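PDB 4I17: exported protein from Bacteroides fragilis, which is of unknown function but folds as a tetratricopeptide-repeat (TPR) helical array, and so probably serves as a scaffold for protein-protein contacts. Local coordinates for residues E113-I118 and D145-W151; Q128-I133 and V161-N166; L156-G160 and Y202-A206; F196-V200 and V223-I227. One frame throughout, in Å; residues are numbered along the deposited sequence.

Interaction 1: residues E113-I118 and D145-W151; sequences EKLYAI and DVTSKKW. With SO4 (sulfate ion), chain D; SO4 (sulfate ion), chain B.
This is a contact between successive repeats of the TPR array. Helix 110-129 meets the linker that leads into helix 149-174, the first helix of the next helical hairpin. Residues 113-118 are regular helix. Residues 145-148 are loop, with Val146 extended (phi/psi -74/154), and the new helix starts at Lys149. The CA atoms of Glu113 and Val146 lie 5.9 Å apart. The Glu113 carboxylate (chi1 m, chi2 t) holds the linker. Glu113 OE2 accepts from Thr147 N (2.9 Å) and Thr147 OG1 (2.6 Å), and Glu113 OE1 from Ser148 N (3.1 Å). Beyond the carboxylate, toward Ile118, the contact is apolar. Val146 CG1 sits 3.8 Å from Tyr116 CD2 and 4.0 Å from Ala117 CB. Trp151 (chi1 m, chi2 87°) lays its ring along the helix. One face covers Lys114 CA, Trp151 CE3 is 3.6 Å from Ala117 CB, and Trp151 CH2 is 3.6 Å from Ile118 CG1. Tyr116 OH ends 3.0 Å from Asp145 OD2. A sulfate, probably from the crystallisation liquor, binds at the helix start through Ser148 OG (2.9 Å to O1) and Lys149 N (2.9 Å to O2). Ser148 is the N-cap: its OG accepts from Trp151 N at 3.2 Å.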
loop_
_atom_site.group_PDB
_atom_site.type_symbol
_atom_site.label_atom_id
_atom_site.label_comp_id
_atom_site.label_asym_id
_atom_site.label_seq_id
_atom_site.Cartn_x
_atom_site.Cartn_y
_atom_site.Cartn_z
ATOM N N GLU A 113 -3.138 -4.254 5.601
ATOM C CA GLU A 113 -1.697 -4.443 5.368
ATOM C C GLU A 113 -1.432 -4.832 3.931
ATOM O O GLU A 113 -0.460 -4.324 3.377
ATOM C CB GLU A 113 -1.054 -5.474 6.304
ATOM C CG GLU A 113 -0.848 -4.977 7.722
ATOM C CD GLU A 113 0.141 -5.761 8.570
ATOM O OE1 GLU A 113 0.635 -6.826 8.123
ATOM O OE2 GLU A 113 0.446 -5.282 9.685
ATOM N N LYS A 114 -2.287 -5.700 3.317
ATOM C CA LYS A 114 -2.081 -6.107 1.926
ATOM C C LYS A 114 -2.169 -4.899 1.011
ATOM O O LYS A 114 -1.278 -4.707 0.214
ATOM C CB LYS A 114 -3.074 -7.189 1.473
ATOM C CG LYS A 114 -2.789 -8.579 2.034
ATOM C CD LYS A 114 -3.886 -9.565 1.620
ATOM C CE LYS A 114 -3.612 -10.984 2.069
ATOM N NZ LYS A 114 -3.732 -11.149 3.542
ATOM N N LEU A 115 -3.218 -4.058 1.151
ATOM C CA LEU A 115 -3.370 -2.874 0.293
ATOM C C LEU A 115 -2.216 -1.872 0.450
ATOM O O LEU A 115 -1.728 -1.318 -0.548
ATOM C CB LEU A 115 -4.698 -2.187 0.594
ATOM C CG LEU A 115 -5.920 -3.075 0.356
ATOM C CD1 LEU A 115 -7.176 -2.469 0.995
ATOM C CD2 LEU A 115 -6.111 -3.359 -1.127
ATOM N N TYR A 116 -1.801 -1.641 1.685
ATOM C CA TYR A 116 -0.704 -0.726 2.003
ATOM C C TYR A 116 0.591 -1.214 1.344
ATOM O O TYR A 116 1.295 -0.463 0.668
ATOM C CB TYR A 116 -0.529 -0.679 3.533
ATOM C CG TYR A 116 0.559 0.251 4.015
ATOM C CD1 TYR A 116 0.286 1.586 4.306
ATOM C CD2 TYR A 116 1.866 -0.205 4.201
ATOM C CE1 TYR A 116 1.284 2.441 4.772
ATOM C CE2 TYR A 116 2.882 0.658 4.615
ATOM C CZ TYR A 116 2.573 1.968 4.938
ATOM O OH TYR A 116 3.555 2.815 5.381
ATOM N N ALA A 117 0.922 -2.474 1.595
ATOM C CA ALA A 117 2.148 -3.037 1.064
ATOM C C ALA A 117 2.087 -3.105 -0.462
ATOM O O ALA A 117 3.096 -2.816 -1.088
ATOM C CB ALA A 117 2.383 -4.411 1.655
ATOM N N ILE A 118 0.933 -3.468 -1.070
ATOM C CA ILE A 118 0.869 -3.562 -2.547
ATOM C C ILE A 118 1.127 -2.175 -3.150
ATOM O O ILE A 118 1.840 -2.057 -4.153
ATOM C CB ILE A 118 -0.477 -4.197 -3.006
ATOM C CG1 ILE A 118 -0.402 -5.717 -2.741
ATOM C CG2 ILE A 118 -0.790 -3.914 -4.510
ATOM C CD1 ILE A 118 -1.723 -6.386 -2.616
ATOM N N ASP A 145 7.024 -1.565 6.627
ATOM C CA ASP A 145 6.289 -1.066 7.821
ATOM C C ASP A 145 5.125 -1.972 8.255
ATOM O O ASP A 145 4.521 -1.735 9.303
ATOM C CB ASP A 145 5.713 0.347 7.597
ATOM C CG ASP A 145 6.693 1.447 7.227
ATOM O OD1 ASP A 145 7.909 1.284 7.496
ATOM O OD2 ASP A 145 6.238 2.490 6.685
ATOM N N VAL A 146 4.773 -2.961 7.444
ATOM C CA VAL A 146 3.709 -3.909 7.770
ATOM C C VAL A 146 4.245 -4.873 8.846
ATOM O O VAL A 146 5.461 -5.074 8.937
ATOM C CB VAL A 146 3.170 -4.653 6.520
ATOM C CG1 VAL A 146 2.474 -3.691 5.546
ATOM C CG2 VAL A 146 4.268 -5.434 5.816
ATOM N N THR A 147 3.357 -5.454 9.647
ATOM C CA THR A 147 3.775 -6.370 10.712
ATOM C C THR A 147 3.969 -7.781 10.174
ATOM O O THR A 147 4.693 -8.559 10.783
ATOM C CB THR A 147 2.757 -6.374 11.879
ATOM O OG1 THR A 147 1.533 -6.937 11.429
ATOM C CG2 THR A 147 2.513 -4.999 12.447
ATOM N N SER A 148 3.336 -8.102 9.044
ATOM C CA SER A 148 3.402 -9.411 8.396
ATOM C C SER A 148 4.838 -9.734 7.990
ATOM O O SER A 148 5.430 -8.954 7.238
ATOM C CB SER A 148 2.519 -9.404 7.155
ATOM O OG SER A 148 2.798 -10.521 6.330
ATOM N N LYS A 149 5.392 -10.873 8.478
ATOM C CA LYS A 149 6.753 -11.307 8.099
ATOM C C LYS A 149 6.827 -11.638 6.594
ATOM O O LYS A 149 7.849 -11.399 5.959
ATOM C CB LYS A 149 7.143 -12.555 8.906
ATOM C CG LYS A 149 7.453 -12.284 10.375
ATOM C CD LYS A 149 7.846 -13.575 11.139
ATOM C CE LYS A 149 9.152 -14.197 10.683
ATOM N NZ LYS A 149 9.381 -15.534 11.291
ATOM N N LYS A 150 5.745 -12.189 6.024
ATOM C CA LYS A 150 5.694 -12.547 4.598
ATOM C C LYS A 150 5.808 -11.313 3.715
ATOM O O LYS A 150 6.595 -11.298 2.761
ATOM C CB LYS A 150 4.400 -13.323 4.266
ATOM C CG LYS A 150 4.230 -14.655 5.013
ATOM C CD LYS A 150 5.313 -15.687 4.711
ATOM C CE LYS A 150 5.365 -16.800 5.731
ATOM N NZ LYS A 150 6.542 -17.685 5.512
ATOM N N TRP A 151 5.031 -10.272 4.020
ATOM C CA TRP A 151 5.054 -9.053 3.222
ATOM C C TRP A 151 6.333 -8.304 3.437
ATOM O O TRP A 151 6.840 -7.678 2.502
ATOM C CB TRP A 151 3.851 -8.192 3.549
ATOM C CG TRP A 151 2.617 -8.774 2.936
ATOM C CD1 TRP A 151 1.796 -9.721 3.482
ATOM C CD2 TRP A 151 2.143 -8.549 1.600
ATOM N NE1 TRP A 151 0.813 -10.074 2.574
ATOM C CE2 TRP A 151 0.993 -9.354 1.420
ATOM C CE3 TRP A 151 2.603 -7.778 0.520
ATOM C CZ2 TRP A 151 0.289 -9.387 0.215
ATOM C CZ3 TRP A 151 1.847 -7.750 -0.642
ATOM C CH2 TRP A 151 0.714 -8.560 -0.786
HETATM S S SO4 D . 2.995 -13.774 8.720
HETATM O O1 SO4 D . 2.318 -13.042 7.646
HETATM O O2 SO4 D . 3.671 -12.861 9.667
HETATM O O3 SO4 D . 1.990 -14.563 9.439
HETATM O O4 SO4 D . 3.985 -14.681 8.152
HETATM S S SO4 B . 5.362 -18.107 1.382
HETATM O O1 SO4 B . 5.584 -16.796 0.792
HETATM O O2 SO4 B . 3.952 -18.245 1.739
HETATM O O3 SO4 B . 5.724 -19.161 0.439
HETATM O O4 SO4 B . 6.192 -18.218 2.577
#

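Interaction 2: residues Q128-I133 and V161-N166; sequences QQAGNI and VLFYNN
Apolar packing carries most of this contact, and no direct hydrogen bond crosses it. Ile133 (chi1 m, chi2 m) points toward helix 149-174. Ile133 CD1 is 3.8 Å from Leu162 CD1, and Ile133 CG2 is 3.8 Å from Phe163 CE1. Leu162 (chi1 t, chi2 p) also packs its CD1 3.8 Å from Gln128 CG. The nearest CA atoms are those of Gln128 and Leu162, 7.0 Å apart. The polar link is indirect. Gln128 is extended (chi1 t, chi2 t), and one water accepts from its NE2 (2.7 Å) and from Asn165 ND2 (2.9 Å). Gln128 OE1 is hydrogen-bonded to Tyr140. Backbone bonds shape the turn. Helix 110-129 ends in a Schellman motif with Gly131 as C-prime (phi/psi 70/16), and Gly131 N bonds Gln128 O at 3.1 Å. Asn132 (chi1 t) then N-caps helix 133-143 through OD1 to Lys135 N. Residues 161-166 are continuous helix. A tight turn between paired helices, facing the first helix of the next hairpin, is characteristic of TPR arrays.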
loop_
_atom_site.group_PDB
_atom_site.type_symbol
_atom_site.label_atom_id
_atom_site.label_comp_id
_atom_site.label_asym_id
_atom_site.label_seq_id
_atom_site.Cartn_x
_atom_site.Cartn_y
_atom_site.Cartn_z
ATOM N N GLN A 128 11.932 1.818 -9.807
ATOM C CA GLN A 128 13.056 0.941 -10.167
ATOM C C GLN A 128 13.142 0.805 -11.703
ATOM O O GLN A 128 14.238 0.872 -12.267
ATOM C CB GLN A 128 12.875 -0.438 -9.518
ATOM C CG GLN A 128 14.012 -1.395 -9.860
ATOM C CD GLN A 128 13.969 -2.638 -9.027
ATOM O OE1 GLN A 128 13.126 -2.802 -8.140
ATOM N NE2 GLN A 128 14.895 -3.536 -9.288
ATOM N N GLN A 129 11.982 0.642 -12.370
ATOM C CA GLN A 129 11.909 0.519 -13.829
ATOM C C GLN A 129 12.353 1.811 -14.528
ATOM O O GLN A 129 12.943 1.734 -15.612
ATOM C CB GLN A 129 10.501 0.120 -14.263
ATOM C CG GLN A 129 10.224 -1.374 -14.055
ATOM C CD GLN A 129 8.756 -1.750 -14.072
ATOM O OE1 GLN A 129 7.865 -0.952 -14.408
ATOM N NE2 GLN A 129 8.472 -2.995 -13.711
ATOM N N ALA A 130 12.147 2.980 -13.889
ATOM C CA ALA A 130 12.566 4.280 -14.415
ATOM C C ALA A 130 14.000 4.664 -13.970
ATOM O O ALA A 130 14.434 5.800 -14.202
ATOM C CB ALA A 130 11.576 5.354 -13.985
ATOM N N GLY A 131 14.715 3.722 -13.347
ATOM C CA GLY A 131 16.091 3.905 -12.886
ATOM C C GLY A 131 16.292 4.844 -11.708
ATOM O O GLY A 131 17.428 5.261 -11.447
ATOM N N ASN A 132 15.206 5.176 -10.964
ATOM C CA ASN A 132 15.325 6.050 -9.795
ATOM C C ASN A 132 15.527 5.182 -8.542
ATOM O O ASN A 132 14.550 4.843 -7.857
ATOM C CB ASN A 132 14.122 6.992 -9.663
ATOM C CG ASN A 132 14.338 8.108 -8.675
ATOM O OD1 ASN A 132 15.027 7.963 -7.658
ATOM N ND2 ASN A 132 13.761 9.260 -8.953
ATOM N N ILE A 133 16.804 4.847 -8.241
ATOM C CA ILE A 133 17.189 3.967 -7.128
ATOM C C ILE A 133 16.763 4.532 -5.761
ATOM O O ILE A 133 16.230 3.773 -4.953
ATOM C CB ILE A 133 18.713 3.622 -7.131
ATOM C CG1 ILE A 133 19.232 3.143 -8.518
ATOM C CG2 ILE A 133 19.088 2.629 -6.007
ATOM C CD1 ILE A 133 18.483 1.952 -9.177
ATOM N N VAL A 161 17.232 -7.106 -4.608
ATOM C CA VAL A 161 17.377 -7.133 -6.075
ATOM C C VAL A 161 17.738 -5.728 -6.602
ATOM O O VAL A 161 18.562 -5.593 -7.536
ATOM C CB VAL A 161 16.077 -7.653 -6.732
ATOM C CG1 VAL A 161 16.121 -7.458 -8.250
ATOM C CG2 VAL A 161 15.838 -9.126 -6.379
ATOM N N LEU A 162 17.059 -4.696 -6.071
ATOM C CA LEU A 162 17.314 -3.296 -6.493
ATOM C C LEU A 162 18.808 -2.986 -6.364
ATOM O O LEU A 162 19.444 -2.463 -7.306
ATOM C CB LEU A 162 16.495 -2.353 -5.586
ATOM C CG LEU A 162 16.788 -0.838 -5.710
ATOM C CD1 LEU A 162 16.213 -0.281 -7.018
ATOM C CD2 LEU A 162 16.124 -0.078 -4.539
ATOM N N PHE A 163 19.369 -3.250 -5.169
ATOM C CA PHE A 163 20.814 -2.940 -4.951
ATOM C C PHE A 163 21.761 -3.902 -5.669
ATOM O O PHE A 163 22.827 -3.465 -6.109
ATOM C CB PHE A 163 21.124 -2.830 -3.443
ATOM C CG PHE A 163 20.606 -1.471 -3.001
ATOM C CD1 PHE A 163 21.264 -0.299 -3.381
ATOM C CD2 PHE A 163 19.397 -1.354 -2.323
ATOM C CE1 PHE A 163 20.736 0.957 -3.071
ATOM C CE2 PHE A 163 18.894 -0.088 -1.965
ATOM C CZ PHE A 163 19.566 1.056 -2.353
ATOM N N TYR A 164 21.377 -5.170 -5.852
ATOM C CA TYR A 164 22.194 -6.136 -6.610
ATOM C C TYR A 164 22.289 -5.682 -8.090
ATOM O O TYR A 164 23.384 -5.669 -8.675
ATOM C CB TYR A 164 21.595 -7.549 -6.482
ATOM C CG TYR A 164 22.274 -8.648 -7.276
ATOM C CD1 TYR A 164 23.655 -8.647 -7.475
ATOM C CD2 TYR A 164 21.552 -9.743 -7.744
ATOM C CE1 TYR A 164 24.282 -9.657 -8.205
ATOM C CE2 TYR A 164 22.173 -10.774 -8.447
ATOM C CZ TYR A 164 23.540 -10.729 -8.671
ATOM O OH TYR A 164 24.160 -11.743 -9.366
ATOM N N ASN A 165 21.168 -5.228 -8.655
ATOM C CA ASN A 165 21.139 -4.742 -10.065
ATOM C C ASN A 165 21.922 -3.445 -10.195
ATOM O O ASN A 165 22.635 -3.237 -11.179
ATOM C CB ASN A 165 19.708 -4.550 -10.555
ATOM C CG ASN A 165 19.020 -5.854 -10.840
ATOM O OD1 ASN A 165 19.636 -6.928 -10.823
ATOM N ND2 ASN A 165 17.733 -5.782 -11.160
ATOM N N ASN A 166 21.813 -2.592 -9.186
ATOM C CA ASN A 166 22.546 -1.341 -9.185
ATOM C C ASN A 166 24.082 -1.608 -9.117
ATOM O O ASN A 166 24.823 -1.063 -9.941
ATOM C CB ASN A 166 22.084 -0.485 -8.044
ATOM C CG ASN A 166 22.739 0.857 -8.017
ATOM O OD1 ASN A 166 22.791 1.585 -9.019
ATOM N ND2 ASN A 166 23.247 1.193 -6.867
HETATM O O HOH W 1 16.755 -3.003 -11.165
#

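Interaction 3: residues L156-G160 and Y202-A206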
loop_
_atom_site.group_PDB
_atom_site.type_symbol
_atom_site.label_atom_id
_atom_site.label_comp_id
_atom_site.label_asym_id
_atom_site.label_seq_id
_atom_site.Cartn_x
_atom_site.Cartn_y
_atom_site.Cartn_z
ATOM N N LEU A 156 11.882 -6.661 1.429
ATOM C CA LEU A 156 13.349 -6.825 1.620
ATOM C C LEU A 156 13.976 -7.505 0.433
ATOM O O LEU A 156 15.070 -7.123 0.015
ATOM C CB LEU A 156 13.624 -7.623 2.903
ATOM C CG LEU A 156 13.270 -6.882 4.171
ATOM C CD1 LEU A 156 13.221 -7.827 5.341
ATOM C CD2 LEU A 156 14.238 -5.737 4.461
ATOM N N TYR A 157 13.292 -8.519 -0.135
ATOM C CA TYR A 157 13.808 -9.191 -1.328
ATOM C C TYR A 157 13.868 -8.187 -2.520
ATOM O O TYR A 157 14.869 -8.163 -3.265
ATOM C CB TYR A 157 12.860 -10.364 -1.611
ATOM C CG TYR A 157 13.191 -11.351 -2.712
ATOM C CD1 TYR A 157 14.454 -11.376 -3.311
ATOM C CD2 TYR A 157 12.262 -12.309 -3.110
ATOM C CE1 TYR A 157 14.749 -12.291 -4.328
ATOM C CE2 TYR A 157 12.547 -13.219 -4.117
ATOM C CZ TYR A 157 13.799 -13.221 -4.706
ATOM O OH TYR A 157 14.046 -14.167 -5.654
ATOM N N SER A 158 12.840 -7.318 -2.665
ATOM C CA SER A 158 12.819 -6.285 -3.722
ATOM C C SER A 158 13.989 -5.311 -3.513
ATOM O O SER A 158 14.645 -4.964 -4.478
ATOM C CB SER A 158 11.498 -5.522 -3.681
ATOM O OG SER A 158 10.426 -6.374 -4.064
ATOM N N LEU A 159 14.301 -4.954 -2.239
ATOM C CA LEU A 159 15.449 -4.068 -1.932
ATOM C C LEU A 159 16.756 -4.762 -2.271
ATOM O O LEU A 159 17.670 -4.125 -2.797
ATOM C CB LEU A 159 15.409 -3.674 -0.455
ATOM C CG LEU A 159 14.357 -2.585 -0.158
ATOM C CD1 LEU A 159 13.920 -2.623 1.295
ATOM C CD2 LEU A 159 14.902 -1.188 -0.544
ATOM N N GLY A 160 16.851 -6.048 -1.981
ATOM C CA GLY A 160 18.049 -6.827 -2.325
ATOM C C GLY A 160 18.295 -6.854 -3.817
ATOM O O GLY A 160 19.422 -6.606 -4.276
ATOM N N TYR A 202 20.046 -6.689 3.040
ATOM C CA TYR A 202 18.578 -6.787 2.867
ATOM C C TYR A 202 18.160 -8.234 2.593
ATOM O O TYR A 202 17.152 -8.708 3.089
ATOM C CB TYR A 202 18.145 -5.930 1.678
ATOM C CG TYR A 202 18.115 -4.446 1.951
ATOM C CD1 TYR A 202 17.425 -3.932 3.048
ATOM C CD2 TYR A 202 18.694 -3.549 1.063
ATOM C CE1 TYR A 202 17.334 -2.555 3.269
ATOM C CE2 TYR A 202 18.609 -2.171 1.267
ATOM C CZ TYR A 202 17.936 -1.681 2.376
ATOM O OH TYR A 202 17.865 -0.327 2.576
ATOM N N LEU A 203 18.933 -8.925 1.774
ATOM C CA LEU A 203 18.595 -10.314 1.437
ATOM C C LEU A 203 18.756 -11.204 2.655
ATOM O O LEU A 203 17.917 -12.064 2.902
ATOM C CB LEU A 203 19.444 -10.809 0.260
ATOM C CG LEU A 203 19.141 -10.141 -1.095
ATOM C CD1 LEU A 203 20.223 -10.477 -2.104
ATOM C CD2 LEU A 203 17.763 -10.605 -1.657
ATOM N N GLY A 204 19.781 -10.955 3.451
ATOM C CA GLY A 204 19.993 -11.691 4.699
ATOM C C GLY A 204 18.796 -11.558 5.631
ATOM O O GLY A 204 18.362 -12.549 6.223
ATOM N N GLU A 205 18.263 -10.327 5.742
ATOM C CA GLU A 205 17.086 -9.998 6.545
ATOM C C GLU A 205 15.857 -10.793 6.064
ATOM O O GLU A 205 15.098 -11.304 6.883
ATOM C CB GLU A 205 16.799 -8.499 6.442
ATOM C CG GLU A 205 17.662 -7.594 7.299
ATOM C CD GLU A 205 17.042 -6.211 7.344
ATOM O OE1 GLU A 205 16.042 -6.034 8.079
ATOM O OE2 GLU A 205 17.468 -5.344 6.548
ATOM N N ALA A 206 15.684 -10.902 4.734
ATOM C CA ALA A 206 14.573 -11.627 4.074
ATOM C C ALA A 206 14.681 -13.135 4.331
ATOM O O ALA A 206 13.687 -13.750 4.703
ATOM C CB ALA A 206 14.612 -11.371 2.576
#
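Helices 149-174 and 182-209 form an antiparallel TPR-type hairpin, and this contact lies within it. The axes of the two segments approach to 7.9 Å at 154°. Tyr202 (chi1 m, chi2 -52°) swings its ring across the first helix. Leu159 CB lies over the face of the Tyr202 ring, 3.8 Å from its centroid and 17° off the normal, a CH-pi contact. Leu156 CD2 reaches Tyr202 CD1 at 3.9 Å. The Tyr202 hydroxyl goes on to Glu137 of helix 133-143. Leu156 (chi1 m, chi2 t) also spreads along the second helix, with CD1 3.8 Å from Glu205 CB and CB 3.9 Å from Ala206 CB. Tyr157 starts away from the partner, but with chi1 t its CD1 comes 3.8 Å from Leu203 CD2. Gly160 matches the small residue expected in the first helix of a TPR. A CB here would clash with Leu203. Without one, the CA atoms of Gly160 and Leu203 come to 5.2 Å, and Gly160 CA rests 3.7 Å from Leu203 CG.

Interaction 4: residues F196-V200 and V223-I227; sequences FKKAV and VKAMI
The C-terminal end of the array is closed here, where helix 214-224 and the last modelled residues lie against helix 182-209. Residues 196-200 are regular helix, with Val200 N bonded to Phe196 O at 2.9 Å. Lys224 to Ile227 form a type I beta turn. Met226 N bonds Val223 O (2.8 Å) and Ile227 N bonds Lys224 O (3.2 Å). The CA atoms of Phe196 and Val223 are 6.1 Å apart. Val223 (chi1 t) directs CG1 into the other helix, 3.4 Å from Phe196 O, 3.8 Å from Ala199 CB and 3.5 Å from Val200 CG2. Helix 214-224 packs on the final helical hairpin much as the extra C-terminal helix does in many TPR domains. The Phe196 ring (chi1 m, chi2 -41°) takes Met226, a selenomethionine, over one face. Met226 CB is 3.6 Å from the centroid of the Phe196 ring, a CH-pi contact. Met226 SE lies obliquely at 5.1 Å from the Phe196 ring centroid, a Met-aromatic contact. Lys197 NZ is salt-bridged to Asp193, while its CE lies 4.0 Å from Ile227 CG2. Ile227 (chi1 m, chi2 t) places CG1 3.8 Å from Phe196 CB and CD1 3.4 Å from Val200 CG2.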
loop_
_atom_site.group_PDB
_atom_site.type_symbol
_atom_site.label_atom_id
_atom_site.label_comp_id
_atom_site.label_asym_id
_atom_site.label_seq_id
_atom_site.Cartn_x
_atom_site.Cartn_y
_atom_site.Cartn_z
ATOM N N PHE A 196 26.444 -3.741 -3.310
ATOM C CA PHE A 196 26.422 -5.185 -3.026
ATOM C C PHE A 196 26.326 -5.453 -1.541
ATOM O O PHE A 196 25.626 -6.379 -1.129
ATOM C CB PHE A 196 27.654 -5.904 -3.606
ATOM C CG PHE A 196 27.739 -5.971 -5.123
ATOM C CD1 PHE A 196 26.607 -6.241 -5.896
ATOM C CD2 PHE A 196 28.948 -5.737 -5.779
ATOM C CE1 PHE A 196 26.700 -6.326 -7.298
ATOM C CE2 PHE A 196 29.036 -5.820 -7.171
ATOM C CZ PHE A 196 27.918 -6.120 -7.920
ATOM N N LYS A 197 27.005 -4.649 -0.722
ATOM C CA LYS A 197 26.914 -4.849 0.725
ATOM C C LYS A 197 25.498 -4.522 1.224
ATOM O O LYS A 197 24.982 -5.264 2.064
ATOM C CB LYS A 197 27.992 -4.036 1.438
ATOM C CG LYS A 197 29.343 -4.753 1.315
ATOM C CD LYS A 197 30.501 -3.979 1.911
ATOM C CE LYS A 197 31.790 -4.755 1.758
ATOM N NZ LYS A 197 32.964 -3.950 2.196
ATOM N N LYS A 198 24.835 -3.482 0.673
ATOM C CA LYS A 198 23.422 -3.215 1.071
ATOM C C LYS A 198 22.549 -4.361 0.663
ATOM O O LYS A 198 21.689 -4.798 1.442
ATOM C CB LYS A 198 22.892 -1.929 0.396
ATOM C CG LYS A 198 23.300 -0.657 1.086
ATOM C CD LYS A 198 22.785 0.561 0.312
ATOM C CE LYS A 198 21.443 1.038 0.818
ATOM N NZ LYS A 198 21.142 2.429 0.379
ATOM N N ALA A 199 22.758 -4.878 -0.565
ATOM C CA ALA A 199 21.994 -6.023 -1.093
ATOM C C ALA A 199 22.128 -7.274 -0.200
ATOM O O ALA A 199 21.110 -7.899 0.122
ATOM C CB ALA A 199 22.468 -6.339 -2.497
ATOM N N VAL A 200 23.364 -7.629 0.213
ATOM C CA VAL A 200 23.605 -8.811 1.049
ATOM C C VAL A 200 22.828 -8.690 2.369
ATOM O O VAL A 200 22.255 -9.682 2.859
ATOM C CB VAL A 200 25.121 -9.025 1.305
ATOM C CG1 VAL A 200 25.376 -10.137 2.328
ATOM C CG2 VAL A 200 25.849 -9.329 0.012
ATOM N N VAL A 223 25.121 -12.467 -4.676
ATOM C CA VAL A 223 25.643 -11.148 -4.282
ATOM C C VAL A 223 26.966 -11.328 -3.515
ATOM O O VAL A 223 27.946 -10.646 -3.833
ATOM C CB VAL A 223 24.653 -10.250 -3.505
ATOM C CG1 VAL A 223 25.208 -8.818 -3.427
ATOM C CG2 VAL A 223 23.283 -10.227 -4.171
ATOM N N LYS A 224 27.021 -12.267 -2.560
ATOM C CA LYS A 224 28.258 -12.524 -1.797
ATOM C C LYS A 224 29.428 -12.841 -2.714
ATOM O O LYS A 224 30.542 -12.427 -2.419
ATOM C CB LYS A 224 28.093 -13.647 -0.771
ATOM C CG LYS A 224 27.222 -13.254 0.407
ATOM C CD LYS A 224 27.195 -14.359 1.456
ATOM C CE LYS A 224 26.228 -14.024 2.567
ATOM N NZ LYS A 224 26.095 -15.142 3.539
ATOM N N ALA A 225 29.179 -13.519 -3.850
ATOM C CA ALA A 225 30.241 -13.852 -4.821
ATOM C C ALA A 225 30.835 -12.589 -5.502
ATOM O O ALA A 225 31.927 -12.653 -6.078
ATOM C CB ALA A 225 29.697 -14.785 -5.885
HETATM N N MSE A 226 30.120 -11.460 -5.441
HETATM C CA MSE A 226 30.535 -10.179 -6.038
HETATM C C MSE A 226 31.382 -9.351 -5.089
HETATM O O MSE A 226 32.004 -8.387 -5.515
HETATM C CB MSE A 226 29.288 -9.375 -6.438
HETATM C CG MSE A 226 28.418 -10.111 -7.387
HETATM SE SE MSE A 226 29.277 -10.145 -9.105
HETATM C CE MSE A 226 27.846 -9.124 -9.978
ATOM N N ILE A 227 31.382 -9.687 -3.810
ATOM C CA ILE A 227 32.142 -8.961 -2.781
ATOM C C ILE A 227 33.493 -9.654 -2.582
ATOM O O ILE A 227 34.420 -9.418 -3.353
ATOM C CB ILE A 227 31.335 -8.870 -1.465
ATOM C CG1 ILE A 227 30.002 -8.148 -1.706
ATOM C CG2 ILE A 227 32.139 -8.171 -0.367
ATOM C CD1 ILE A 227 29.055 -8.310 -0.653
#

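How the interactions relate
Interactions 1 and 2 join the same two helices, 110-129 and 149-174, with centres 21 Å apart. Interaction 3 pairs helix 149-174 with 182-209, and interaction 4 adds the C-terminal helix to 182-209. Interaction 3 is the buried one and is apolar across its segments. The others are partly exposed. Interaction 1 lies nearest the chain centre and has direct hydrogen bonds between its segments; interaction 2 has a water bridge. Interaction 4 is apolar, although some of its residues are exposed. Interactions 2, 3 and 4 touch one another. Phe163 CD2 is 3.8 Å from Tyr202 CE2, Tyr164 CG is 3.6 Å from Val223 CG2, and Gly160 O is 3.5 Å from Ala199 CB.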